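PDB 6WG5: ectonucleoside triphosphate diphosphohydrolase 4 from Homo sapiens, which belongs to the GDA1/CD39 nucleoside phosphatase family, whose fold is related to that of actin and the sugar kinases. Local coordinates for residues K307-G310 and D314-Y317; T416-L421 and H437-Q442; G343-C348 and K405-A410; D292-N297 and K301-G306. All blocks are in the same frame, centred on the assembly; numbering follows the deposited sequence.

All four contacts lie on the same side of the chain's centre, their own centres about 27 to 40 Å from it. Along the chain contact 4 comes first, then contact 1, contact 3 and contact 2, each closing before the next opens. Contacts 4 and 1 touch, with centres about 9 Å apart: R303 reaches the backbone of Q308 and T309, and I294 packs on Y317. This pair packs helix 301-305 and its loop on helix 283-296 and strand 335-341. Contacts 3 and 2, with centres about 13 Å apart, involve the successive helices 403-414 and 418-427, both packed against helix 436-456. The two groups do not touch each other directly.

Contact 1: residues K307-G310 and D314-Y317; sequences KQTG and DMPY
G310 and M315 meet through their backbones in a loop that doubles back on itself between helix 301-305 and strand 317-319, with three residues between the two segments. The polar part of the contact is almost entirely main chain. G310 N donates to M315 O at 2.8 Å; the donor sits almost straight out from the carbonyl (C=O...N 171°), although the N-H itself is bent, at 138°. A water adds a second tie by donating to K307 O at 3.1 Å and to P316 O at 2.7 Å, so two carbonyls from opposite segments share one solvent molecule. G310 has a positive phi, a backbone shape readily taken by glycine, and its CA passes close to P316 and Y317 N.

The apolar part centres on T309 and M315. M315 CG stands between its backbone N and carbonyl carbon, and further bends at chi2 and chi3 curl the chain around the T309 methyl. CG, SD and CE all come near T309 CG2, with M315 CE 3.5 Å from it, while M315 CB lies against K307 O.

On the strand side, backbone bonds to Y338 and R340 join Y317 to strand 335-341, and Q308 OE1 accepts from L318 N, fixing the glutamine chain alongside the start of strand 317-319. The Q308 amide and the Y317 ring are turned 69° apart. Q308 O approaches that ring at its edge, near the ring plane, 3.8 Å from Y317 CD2.

Contact 2: residues T416-L421 and H437-Q442; sequences TKWSIL and HRLKYQ
W418 and L439 carry this meeting of helix 418-427 with helix 436-456, two helices of the GDA1/CD39 family chain that are separated by a short connection. The contact is mainly apolar. The six-membered end of the indole leads: W418 CH2 lies 3.7 Å from L439 CD2, and CZ3 is nearly as close to the same methyl. With its CG anti to the backbone N (chi1 177°), the tryptophan reaches across to the neighbouring helix although its CB does not point straight at it. L421 approaches L439 CD2 too, nearest with its carbonyl, L421 O being 3.8 Å from that methyl, and more loosely with its CB.

Where the indole meets main chain, the L439 carbonyl comes to its edge, near the ring plane, with L439 O 3.6 Å from W418 CZ3. This oxygen also accepts a hydrogen bond from Y413 OH of helix 403-414. The aliphatic base of K440 borders the ring as well, K440 CB standing 3.9 Å from W418 CH2.

Two charged groups turn to partners outside the contact: K440 runs out extended to a salt bridge with D328, and R438 pairs with E386. Between these segments the helices therefore meet through dispersion contacts and a ring edge, probably slightly positive, facing a carbonyl oxygen, while the charges of K440 and R438 are engaged by acidic partners beyond them.

Contact 3: residues G343-C348 and K405-A410; sequences GDFDLC and KFTKAA
A410 sets its methyl over one face of the F345 ring, a CH-pi contact in which A410 CB is 4.0 Å from the ring centroid and 27° off its normal. The methyl is displaced toward the rim, nearest to F345 CE1 at 3.6 Å. F345 owes this reach to its first torsion: CG is anti to the backbone N (chi1 175°), and chi2 near 84° turns the ring so that a face is offered to the alanine. The far end of the ring is approached obliquely by two more side chains of helix 403-414, with F345 CZ 4.3 Å from F406 CE2 and F345 CE2 4.2 Å from T407 CG2.

The contact joins the first turn of helix 345-352 to helix 403-414, while S446 and A447 of helix 436-456 also pack on F345. D344 is the N-cap of the shorter helix: its OD1 accepts from L347 N at 3.2 Å, the donor lying above the carboxylate plane. C348, one turn in, is tied by a disulfide to C321. T407 holds its hydroxyl back toward its own helix, where OG1 bonds to A403 O, leaving the methyl for F345.

Contact 4: residues D292-N297 and K301-G306; sequences DRIFAN and KNRLLG
The backbones of N297 and R303 come within 7.2 Å at their CA atoms as the chain leaves helix 283-296 and enters helix 301-305, two successive helices joined by a short loop. Their side-chain link is R303, which reaches back to the end of the preceding helix. R303 NH2 donates to I294 O at 2.9 Å, nearly straight at 160°, using a lone pair in the carbonyl plane; the oxygen also lies close to the guanidinium plane. R303 NH1 adds a weak bond to I294 O at 3.5 Å.

R303 gets there by folding: its chain bends at both chi2 (-85°) and chi3 (-62°), bringing the guanidinium around beside N297. The carbonyl carbon of N297 sits over one face of the group, and the I294 side chain meets the arginine at about a right angle, with I294 CG2 4.0 Å from R303 NH2.

The other nitrogens serve the loop that follows, NH1 bonding to T309 O and NE, weakly, to Q308 O. One buried arginine thus gathers carbonyls from the helix end and from the loop beyond its own helix. The aliphatic part of its chain also rests on main chain, R303 CG lying 3.4 Å from N297 O.

Contact 1: residues K307-G310 and D314-Y317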
loop_
_atom_site.group_PDB
_atom_site.type_symbol
_atom_site.label_atom_id
_atom_site.label_comp_id
_atom_site.label_asym_id
_atom_site.label_seq_id
_atom_site.Cartn_x
_atom_site.Cartn_y
_atom_site.Cartn_z
ATOM N N LYS A 307 7.229 -11.851 41.666
ATOM C CA LYS A 307 7.344 -13.232 41.213
ATOM C C LYS A 307 7.193 -13.356 39.703
ATOM O O LYS A 307 7.006 -14.469 39.196
ATOM C CB LYS A 307 6.311 -14.109 41.928
ATOM C CG LYS A 307 6.756 -14.555 43.314
ATOM C CD LYS A 307 5.601 -15.081 44.148
ATOM C CE LYS A 307 6.071 -15.475 45.539
ATOM N NZ LYS A 307 4.941 -15.810 46.447
ATOM N N GLN A 308 7.276 -12.246 38.972
ATOM C CA GLN A 308 7.226 -12.235 37.515
ATOM C C GLN A 308 8.542 -11.731 36.941
ATOM O O GLN A 308 8.573 -11.016 35.936
ATOM C CB GLN A 308 6.072 -11.374 37.012
ATOM C CG GLN A 308 4.700 -11.811 37.482
ATOM C CD GLN A 308 3.594 -11.011 36.827
ATOM O OE1 GLN A 308 3.749 -10.521 35.707
ATOM N NE2 GLN A 308 2.473 -10.868 37.522
ATOM N N THR A 309 9.653 -12.090 37.586
ATOM C CA THR A 309 10.955 -11.646 37.104
ATOM C C THR A 309 11.266 -12.231 35.731
ATOM O O THR A 309 11.914 -11.574 34.910
ATOM C CB THR A 309 12.042 -12.017 38.115
ATOM O OG1 THR A 309 13.316 -11.548 37.655
ATOM C CG2 THR A 309 12.102 -13.521 38.324
ATOM N N GLY A 310 10.804 -13.449 35.458
ATOM C CA GLY A 310 11.000 -14.076 34.166
ATOM C C GLY A 310 12.310 -14.813 33.991
ATOM O O GLY A 310 12.588 -15.291 32.886
ATOM N N ASP A 314 9.586 -21.074 36.321
ATOM C CA ASP A 314 8.679 -21.112 37.462
ATOM C C ASP A 314 8.228 -19.730 37.912
ATOM O O ASP A 314 7.279 -19.633 38.698
ATOM C CB ASP A 314 9.343 -21.838 38.634
ATOM C CG ASP A 314 9.557 -23.311 38.356
ATOM O OD1 ASP A 314 8.607 -24.097 38.558
ATOM O OD2 ASP A 314 10.671 -23.684 37.931
ATOM N N MET A 315 8.873 -18.667 37.437
ATOM C CA MET A 315 8.497 -17.293 37.771
ATOM C C MET A 315 8.426 -16.470 36.490
ATOM O O MET A 315 9.192 -15.523 36.294
ATOM C CB MET A 315 9.486 -16.692 38.769
ATOM C CG MET A 315 10.950 -16.779 38.347
ATOM S SD MET A 315 12.084 -16.955 39.749
ATOM C CE MET A 315 11.417 -15.760 40.911
ATOM N N PRO A 316 7.506 -16.809 35.592
ATOM C CA PRO A 316 7.482 -16.163 34.279
ATOM C C PRO A 316 6.742 -14.838 34.294
ATOM O O PRO A 316 5.847 -14.600 35.109
ATOM C CB PRO A 316 6.748 -17.189 33.409
ATOM C CG PRO A 316 5.783 -17.824 34.356
ATOM C CD PRO A 316 6.458 -17.838 35.713
ATOM N N TYR A 317 7.133 -13.969 33.368
ATOM C CA TYR A 317 6.403 -12.730 33.151
ATOM C C TYR A 317 5.035 -13.045 32.559
ATOM O O TYR A 317 4.928 -13.791 31.582
ATOM C CB TYR A 317 7.192 -11.810 32.221
ATOM C CG TYR A 317 6.565 -10.450 32.024
ATOM C CD1 TYR A 317 5.811 -10.166 30.892
ATOM C CD2 TYR A 317 6.731 -9.448 32.970
ATOM C CE1 TYR A 317 5.240 -8.920 30.710
ATOM C CE2 TYR A 317 6.165 -8.201 32.798
ATOM C CZ TYR A 317 5.421 -7.943 31.668
ATOM O OH TYR A 317 4.859 -6.699 31.503
HETATM O O HOH W 1 4.777 -15.606 37.432
#

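Contact 2: residues T416-L421 and H437-Q442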
loop_
_atom_site.group_PDB
_atom_site.type_symbol
_atom_site.label_atom_id
_atom_site.label_comp_id
_atom_site.label_asym_id
_atom_site.label_seq_id
_atom_site.Cartn_x
_atom_site.Cartn_y
_atom_site.Cartn_z
ATOM N N THR A 416 -9.108 -17.905 25.271
ATOM C CA THR A 416 -9.195 -19.339 25.033
ATOM C C THR A 416 -7.850 -19.988 25.327
ATOM O O THR A 416 -6.809 -19.501 24.876
ATOM C CB THR A 416 -9.613 -19.620 23.587
ATOM O OG1 THR A 416 -10.865 -18.979 23.316
ATOM C CG2 THR A 416 -9.754 -21.121 23.340
ATOM N N LYS A 417 -7.876 -21.087 26.083
ATOM C CA LYS A 417 -6.647 -21.796 26.419
ATOM C C LYS A 417 -5.851 -22.118 25.163
ATOM O O LYS A 417 -6.413 -22.483 24.127
ATOM C CB LYS A 417 -6.960 -23.092 27.166
ATOM C CG LYS A 417 -7.588 -22.912 28.531
ATOM C CD LYS A 417 -7.803 -24.268 29.182
ATOM C CE LYS A 417 -8.999 -24.271 30.118
ATOM N NZ LYS A 417 -9.562 -25.644 30.260
ATOM N N TRP A 418 -4.528 -21.990 25.271
ATOM C CA TRP A 418 -3.655 -22.268 24.135
ATOM C C TRP A 418 -3.881 -23.674 23.588
ATOM O O TRP A 418 -3.854 -23.885 22.371
ATOM C CB TRP A 418 -2.197 -22.079 24.549
ATOM C CG TRP A 418 -1.209 -22.403 23.476
ATOM C CD1 TRP A 418 -0.271 -23.394 23.498
ATOM C CD2 TRP A 418 -1.057 -21.737 22.217
ATOM N NE1 TRP A 418 0.456 -23.384 22.333
ATOM C CE2 TRP A 418 -0.007 -22.376 21.530
ATOM C CE3 TRP A 418 -1.708 -20.661 21.605
ATOM C CZ2 TRP A 418 0.408 -21.975 20.260
ATOM C CZ3 TRP A 418 -1.294 -20.265 20.345
ATOM C CH2 TRP A 418 -0.245 -20.921 19.687
ATOM N N SER A 419 -4.110 -24.648 24.471
ATOM C CA SER A 419 -4.297 -26.022 24.017
ATOM C C SER A 419 -5.559 -26.158 23.175
ATOM O O SER A 419 -5.579 -26.902 22.189
ATOM C CB SER A 419 -4.347 -26.966 25.218
ATOM O OG SER A 419 -5.386 -26.603 26.108
ATOM N N ILE A 420 -6.625 -25.448 23.550
ATOM C CA ILE A 420 -7.852 -25.473 22.760
ATOM C C ILE A 420 -7.614 -24.840 21.394
ATOM O O ILE A 420 -7.955 -25.419 20.355
ATOM C CB ILE A 420 -8.989 -24.768 23.522
ATOM C CG1 ILE A 420 -9.294 -25.522 24.821
ATOM C CG2 ILE A 420 -10.240 -24.663 22.650
ATOM C CD1 ILE A 420 -10.236 -24.790 25.754
ATOM N N LEU A 421 -7.038 -23.636 21.373
ATOM C CA LEU A 421 -6.667 -23.011 20.108
ATOM C C LEU A 421 -5.791 -23.943 19.285
ATOM O O LEU A 421 -6.004 -24.124 18.080
ATOM C CB LEU A 421 -5.935 -21.692 20.367
ATOM C CG LEU A 421 -6.720 -20.580 21.060
ATOM C CD1 LEU A 421 -5.810 -19.391 21.318
ATOM C CD2 LEU A 421 -7.924 -20.168 20.224
ATOM N N HIS A 437 2.368 -19.132 13.704
ATOM C CA HIS A 437 2.720 -17.759 14.054
ATOM C C HIS A 437 1.470 -16.894 14.170
ATOM O O HIS A 437 1.343 -16.093 15.102
ATOM C CB HIS A 437 3.680 -17.189 13.010
ATOM C CG HIS A 437 4.276 -15.870 13.388
ATOM N ND1 HIS A 437 3.585 -14.682 13.283
ATOM C CD2 HIS A 437 5.505 -15.550 13.860
ATOM C CE1 HIS A 437 4.359 -13.688 13.681
ATOM N NE2 HIS A 437 5.529 -14.188 14.037
ATOM N N ARG A 438 0.535 -17.044 13.229
ATOM C CA ARG A 438 -0.734 -16.331 13.323
ATOM C C ARG A 438 -1.485 -16.719 14.590
ATOM O O ARG A 438 -2.034 -15.857 15.288
ATOM C CB ARG A 438 -1.582 -16.617 12.082
ATOM C CG ARG A 438 -3.060 -16.265 12.211
ATOM C CD ARG A 438 -3.275 -14.808 12.575
ATOM N NE ARG A 438 -2.529 -13.903 11.705
ATOM C CZ ARG A 438 -2.465 -12.585 11.872
ATOM N NH1 ARG A 438 -3.106 -12.003 12.881
ATOM N NH2 ARG A 438 -1.756 -11.846 11.030
ATOM N N LEU A 439 -1.518 -18.015 14.904
ATOM C CA LEU A 439 -2.247 -18.476 16.081
ATOM C C LEU A 439 -1.659 -17.887 17.359
ATOM O O LEU A 439 -2.393 -17.566 18.303
ATOM C CB LEU A 439 -2.221 -20.004 16.134
ATOM C CG LEU A 439 -3.262 -20.668 17.034
ATOM C CD1 LEU A 439 -4.637 -20.651 16.372
ATOM C CD2 LEU A 439 -2.843 -22.089 17.371
ATOM N N LYS A 440 -0.337 -17.730 17.404
ATOM C CA LYS A 440 0.334 -17.289 18.621
ATOM C C LYS A 440 0.250 -15.779 18.807
ATOM O O LYS A 440 0.049 -15.302 19.929
ATOM C CB LYS A 440 1.792 -17.741 18.586
ATOM C CG LYS A 440 2.669 -17.191 19.693
ATOM C CD LYS A 440 3.995 -17.939 19.721
ATOM C CE LYS A 440 4.985 -17.338 20.700
ATOM N NZ LYS A 440 6.331 -17.963 20.537
ATOM N N TYR A 441 0.396 -15.010 17.728
ATOM C CA TYR A 441 0.503 -13.558 17.818
ATOM C C TYR A 441 -0.767 -12.839 17.379
ATOM O O TYR A 441 -0.760 -11.607 17.269
ATOM C CB TYR A 441 1.700 -13.077 16.995
ATOM C CG TYR A 441 3.015 -13.589 17.533
ATOM C CD1 TYR A 441 3.536 -13.098 18.722
ATOM C CD2 TYR A 441 3.732 -14.570 16.859
ATOM C CE1 TYR A 441 4.731 -13.566 19.227
ATOM C CE2 TYR A 441 4.935 -15.044 17.358
ATOM C CZ TYR A 441 5.429 -14.537 18.542
ATOM O OH TYR A 441 6.623 -14.998 19.052
ATOM N N GLN A 442 -1.858 -13.570 17.138
ATOM C CA GLN A 442 -3.125 -12.928 16.800
ATOM C C GLN A 442 -3.539 -11.925 17.869
ATOM O O GLN A 442 -4.027 -10.835 17.551
ATOM C CB GLN A 442 -4.214 -13.989 16.615
ATOM C CG GLN A 442 -5.656 -13.476 16.733
ATOM C CD GLN A 442 -6.086 -12.623 15.555
ATOM O OE1 GLN A 442 -5.488 -12.673 14.480
ATOM N NE2 GLN A 442 -7.133 -11.832 15.753
#

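Contact 3: residues G343-C348 and K405-A410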
loop_
_atom_site.group_PDB
_atom_site.type_symbol
_atom_site.label_atom_id
_atom_site.label_comp_id
_atom_site.label_asym_id
_atom_site.label_seq_id
_atom_site.Cartn_x
_atom_site.Cartn_y
_atom_site.Cartn_z
ATOM N N GLY A 343 -3.870 -13.873 28.243
ATOM C CA GLY A 343 -4.972 -13.659 27.321
ATOM C C GLY A 343 -5.969 -12.598 27.744
ATOM O O GLY A 343 -7.171 -12.871 27.827
ATOM N N ASP A 344 -5.489 -11.383 28.000
ATOM C CA ASP A 344 -6.336 -10.265 28.416
ATOM C C ASP A 344 -6.262 -9.199 27.324
ATOM O O ASP A 344 -5.361 -8.357 27.318
ATOM C CB ASP A 344 -5.898 -9.723 29.773
ATOM C CG ASP A 344 -6.942 -8.819 30.402
ATOM O OD1 ASP A 344 -7.747 -8.223 29.654
ATOM O OD2 ASP A 344 -6.962 -8.711 31.646
ATOM N N PHE A 345 -7.228 -9.240 26.404
ATOM C CA PHE A 345 -7.207 -8.353 25.244
ATOM C C PHE A 345 -7.230 -6.888 25.664
ATOM O O PHE A 345 -6.433 -6.078 25.176
ATOM C CB PHE A 345 -8.391 -8.681 24.334
ATOM C CG PHE A 345 -8.546 -7.749 23.168
ATOM C CD1 PHE A 345 -7.823 -7.947 22.004
ATOM C CD2 PHE A 345 -9.434 -6.687 23.228
ATOM C CE1 PHE A 345 -7.970 -7.096 20.928
ATOM C CE2 PHE A 345 -9.586 -5.832 22.156
ATOM C CZ PHE A 345 -8.853 -6.037 21.003
ATOM N N ASP A 346 -8.136 -6.525 26.575
ATOM C CA ASP A 346 -8.235 -5.131 27.001
ATOM C C ASP A 346 -6.978 -4.682 27.734
ATOM O O ASP A 346 -6.548 -3.532 27.592
ATOM C CB ASP A 346 -9.468 -4.938 27.885
ATOM C CG ASP A 346 -10.764 -4.988 27.098
ATOM O OD1 ASP A 346 -10.773 -4.546 25.927
ATOM O OD2 ASP A 346 -11.775 -5.467 27.652
ATOM N N LEU A 347 -6.374 -5.568 28.527
ATOM C CA LEU A 347 -5.148 -5.205 29.227
ATOM C C LEU A 347 -3.966 -5.129 28.268
ATOM O O LEU A 347 -3.035 -4.348 28.490
ATOM C CB LEU A 347 -4.871 -6.207 30.349
ATOM C CG LEU A 347 -3.637 -5.958 31.218
ATOM C CD1 LEU A 347 -3.684 -4.581 31.862
ATOM C CD2 LEU A 347 -3.520 -7.038 32.282
ATOM N N CYS A 348 -3.988 -5.928 27.199
ATOM C CA CYS A 348 -2.955 -5.821 26.176
ATOM C C CYS A 348 -2.990 -4.456 25.502
ATOM O O CYS A 348 -1.942 -3.848 25.255
ATOM C CB CYS A 348 -3.130 -6.931 25.138
ATOM S SG CYS A 348 -1.904 -6.890 23.820
ATOM N N LYS A 405 -18.211 -5.934 17.214
ATOM C CA LYS A 405 -18.098 -7.341 16.846
ATOM C C LYS A 405 -16.652 -7.812 16.871
ATOM O O LYS A 405 -16.385 -8.975 17.192
ATOM C CB LYS A 405 -18.694 -7.572 15.459
ATOM C CG LYS A 405 -20.192 -7.348 15.374
ATOM C CD LYS A 405 -20.668 -7.463 13.938
ATOM C CE LYS A 405 -22.177 -7.366 13.834
ATOM N NZ LYS A 405 -22.626 -7.526 12.425
ATOM N N PHE A 406 -15.711 -6.931 16.536
ATOM C CA PHE A 406 -14.307 -7.321 16.500
ATOM C C PHE A 406 -13.745 -7.481 17.907
ATOM O O PHE A 406 -13.116 -8.499 18.223
ATOM C CB PHE A 406 -13.503 -6.290 15.709
ATOM C CG PHE A 406 -12.017 -6.459 15.833
ATOM C CD1 PHE A 406 -11.349 -7.405 15.074
ATOM C CD2 PHE A 406 -11.289 -5.672 16.707
ATOM C CE1 PHE A 406 -9.984 -7.562 15.186
ATOM C CE2 PHE A 406 -9.922 -5.826 16.824
ATOM C CZ PHE A 406 -9.269 -6.772 16.063
ATOM N N THR A 407 -13.960 -6.485 18.771
ATOM C CA THR A 407 -13.412 -6.550 20.123
ATOM C C THR A 407 -13.948 -7.759 20.875
ATOM O O THR A 407 -13.213 -8.406 21.628
ATOM C CB THR A 407 -13.727 -5.266 20.889
ATOM O OG1 THR A 407 -15.136 -5.004 20.839
ATOM C CG2 THR A 407 -12.964 -4.089 20.300
ATOM N N LYS A 408 -15.229 -8.079 20.686
ATOM C CA LYS A 408 -15.804 -9.251 21.341
ATOM C C LYS A 408 -15.118 -10.526 20.869
ATOM O O LYS A 408 -14.651 -11.332 21.682
ATOM C CB LYS A 408 -17.307 -9.313 21.068
ATOM C CG LYS A 408 -18.025 -10.452 21.768
ATOM C CD LYS A 408 -19.520 -10.384 21.509
ATOM C CE LYS A 408 -20.279 -11.468 22.259
ATOM N NZ LYS A 408 -21.752 -11.344 22.059
ATOM N N ALA A 409 -15.048 -10.726 19.552
ATOM C CA ALA A 409 -14.399 -11.919 19.019
ATOM C C ALA A 409 -12.923 -11.953 19.393
ATOM O O ALA A 409 -12.388 -13.010 19.743
ATOM C CB ALA A 409 -14.569 -11.973 17.502
ATOM N N ALA A 410 -12.251 -10.801 19.327
ATOM C CA ALA A 410 -10.839 -10.746 19.695
ATOM C C ALA A 410 -10.644 -11.087 21.165
ATOM O O ALA A 410 -9.712 -11.818 21.521
ATOM C CB ALA A 410 -10.268 -9.361 19.386
#

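Contact 4: residues D292-N297 and K301-G306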
loop_
_atom_site.group_PDB
_atom_site.type_symbol
_atom_site.label_atom_id
_atom_site.label_comp_id
_atom_site.label_asym_id
_atom_site.label_seq_id
_atom_site.Cartn_x
_atom_site.Cartn_y
_atom_site.Cartn_z
ATOM N N ASP A 292 11.255 -6.314 23.548
ATOM C CA ASP A 292 12.506 -5.658 23.916
ATOM C C ASP A 292 12.384 -4.953 25.259
ATOM O O ASP A 292 13.325 -4.965 26.060
ATOM C CB ASP A 292 12.923 -4.665 22.831
ATOM C CG ASP A 292 13.500 -5.344 21.603
ATOM O OD1 ASP A 292 13.918 -6.517 21.705
ATOM O OD2 ASP A 292 13.545 -4.696 20.536
ATOM N N ARG A 293 11.235 -4.326 25.528
ATOM C CA ARG A 293 11.085 -3.596 26.781
ATOM C C ARG A 293 10.845 -4.546 27.949
ATOM O O ARG A 293 11.309 -4.288 29.064
ATOM C CB ARG A 293 9.951 -2.573 26.679
ATOM C CG ARG A 293 10.134 -1.394 27.629
ATOM C CD ARG A 293 8.903 -0.508 27.720
ATOM N NE ARG A 293 8.854 0.505 26.668
ATOM C CZ ARG A 293 7.914 1.444 26.575
ATOM N NH1 ARG A 293 6.937 1.500 27.475
ATOM N NH2 ARG A 293 7.946 2.327 25.585
ATOM N N ILE A 294 10.118 -5.642 27.718
ATOM C CA ILE A 294 9.999 -6.679 28.741
ATOM C C ILE A 294 11.380 -7.182 29.129
ATOM O O ILE A 294 11.701 -7.331 30.315
ATOM C CB ILE A 294 9.104 -7.829 28.245
ATOM C CG1 ILE A 294 7.656 -7.356 28.108
ATOM C CG2 ILE A 294 9.190 -9.032 29.195
ATOM C CD1 ILE A 294 6.737 -8.390 27.487
ATOM N N PHE A 295 12.219 -7.456 28.129
ATOM C CA PHE A 295 13.563 -7.951 28.400
ATOM C C PHE A 295 14.380 -6.916 29.164
ATOM O O PHE A 295 15.032 -7.236 30.164
ATOM C CB PHE A 295 14.256 -8.324 27.090
ATOM C CG PHE A 295 15.613 -8.922 27.282
ATOM C CD1 PHE A 295 16.741 -8.119 27.314
ATOM C CD2 PHE A 295 15.762 -10.287 27.450
ATOM C CE1 PHE A 295 17.993 -8.668 27.503
ATOM C CE2 PHE A 295 17.011 -10.844 27.641
ATOM C CZ PHE A 295 18.129 -10.033 27.669
ATOM N N ALA A 296 14.352 -5.664 28.705
ATOM C CA ALA A 296 15.151 -4.626 29.346
ATOM C C ALA A 296 14.683 -4.363 30.771
ATOM O O ALA A 296 15.503 -4.094 31.657
ATOM C CB ALA A 296 15.095 -3.341 28.522
ATOM N N ASN A 297 13.376 -4.433 31.013
ATOM C CA ASN A 297 12.823 -4.101 32.320
ATOM C C ASN A 297 13.004 -5.207 33.350
ATOM O O ASN A 297 12.514 -5.064 34.475
ATOM C CB ASN A 297 11.335 -3.761 32.189
ATOM C CG ASN A 297 11.103 -2.377 31.619
ATOM O OD1 ASN A 297 11.998 -1.531 31.632
ATOM N ND2 ASN A 297 9.898 -2.134 31.124
ATOM N N LYS A 301 13.136 -2.688 39.634
ATOM C CA LYS A 301 12.954 -3.204 40.988
ATOM C C LYS A 301 11.616 -3.919 41.140
ATOM O O LYS A 301 11.525 -4.936 41.836
ATOM C CB LYS A 301 13.077 -2.071 42.012
ATOM C CG LYS A 301 14.501 -1.570 42.195
ATOM C CD LYS A 301 14.667 -0.790 43.493
ATOM C CE LYS A 301 16.055 -0.172 43.592
ATOM N NZ LYS A 301 16.242 0.624 44.837
ATOM N N ASN A 302 10.566 -3.411 40.493
ATOM C CA ASN A 302 9.262 -4.053 40.614
ATOM C C ASN A 302 9.292 -5.465 40.038
ATOM O O ASN A 302 8.663 -6.379 40.584
ATOM C CB ASN A 302 8.191 -3.205 39.923
ATOM C CG ASN A 302 8.368 -3.146 38.419
ATOM O OD1 ASN A 302 9.287 -2.504 37.914
ATOM N ND2 ASN A 302 7.475 -3.809 37.694
ATOM N N ARG A 303 10.026 -5.663 38.941
ATOM C CA ARG A 303 10.150 -6.997 38.362
ATOM C C ARG A 303 11.006 -7.903 39.238
ATOM O O ARG A 303 10.697 -9.088 39.406
ATOM C CB ARG A 303 10.746 -6.905 36.956
ATOM C CG ARG A 303 9.772 -6.434 35.886
ATOM C CD ARG A 303 8.942 -7.582 35.328
ATOM N NE ARG A 303 9.775 -8.594 34.681
ATOM C CZ ARG A 303 10.268 -8.487 33.450
ATOM N NH1 ARG A 303 11.016 -9.462 32.950
ATOM N NH2 ARG A 303 10.017 -7.410 32.715
ATOM N N LEU A 304 12.088 -7.366 39.806
ATOM C CA LEU A 304 13.007 -8.188 40.586
ATOM C C LEU A 304 12.396 -8.594 41.922
ATOM O O LEU A 304 12.629 -9.709 42.402
ATOM C CB LEU A 304 14.320 -7.436 40.810
ATOM C CG LEU A 304 15.137 -7.092 39.562
ATOM C CD1 LEU A 304 16.257 -6.136 39.926
ATOM C CD2 LEU A 304 15.701 -8.339 38.904
ATOM N N LEU A 305 11.618 -7.706 42.540
ATOM C CA LEU A 305 11.082 -7.958 43.871
ATOM C C LEU A 305 9.791 -8.764 43.862
ATOM O O LEU A 305 9.352 -9.201 44.932
ATOM C CB LEU A 305 10.842 -6.632 44.602
ATOM C CG LEU A 305 11.952 -6.003 45.457
ATOM C CD1 LEU A 305 13.232 -6.830 45.509
ATOM C CD2 LEU A 305 12.253 -4.596 44.963
ATOM N N GLY A 306 9.179 -8.973 42.702
ATOM C CA GLY A 306 7.968 -9.753 42.590
ATOM C C GLY A 306 8.244 -11.201 42.236
ATOM O O GLY A 306 9.335 -11.733 42.468
#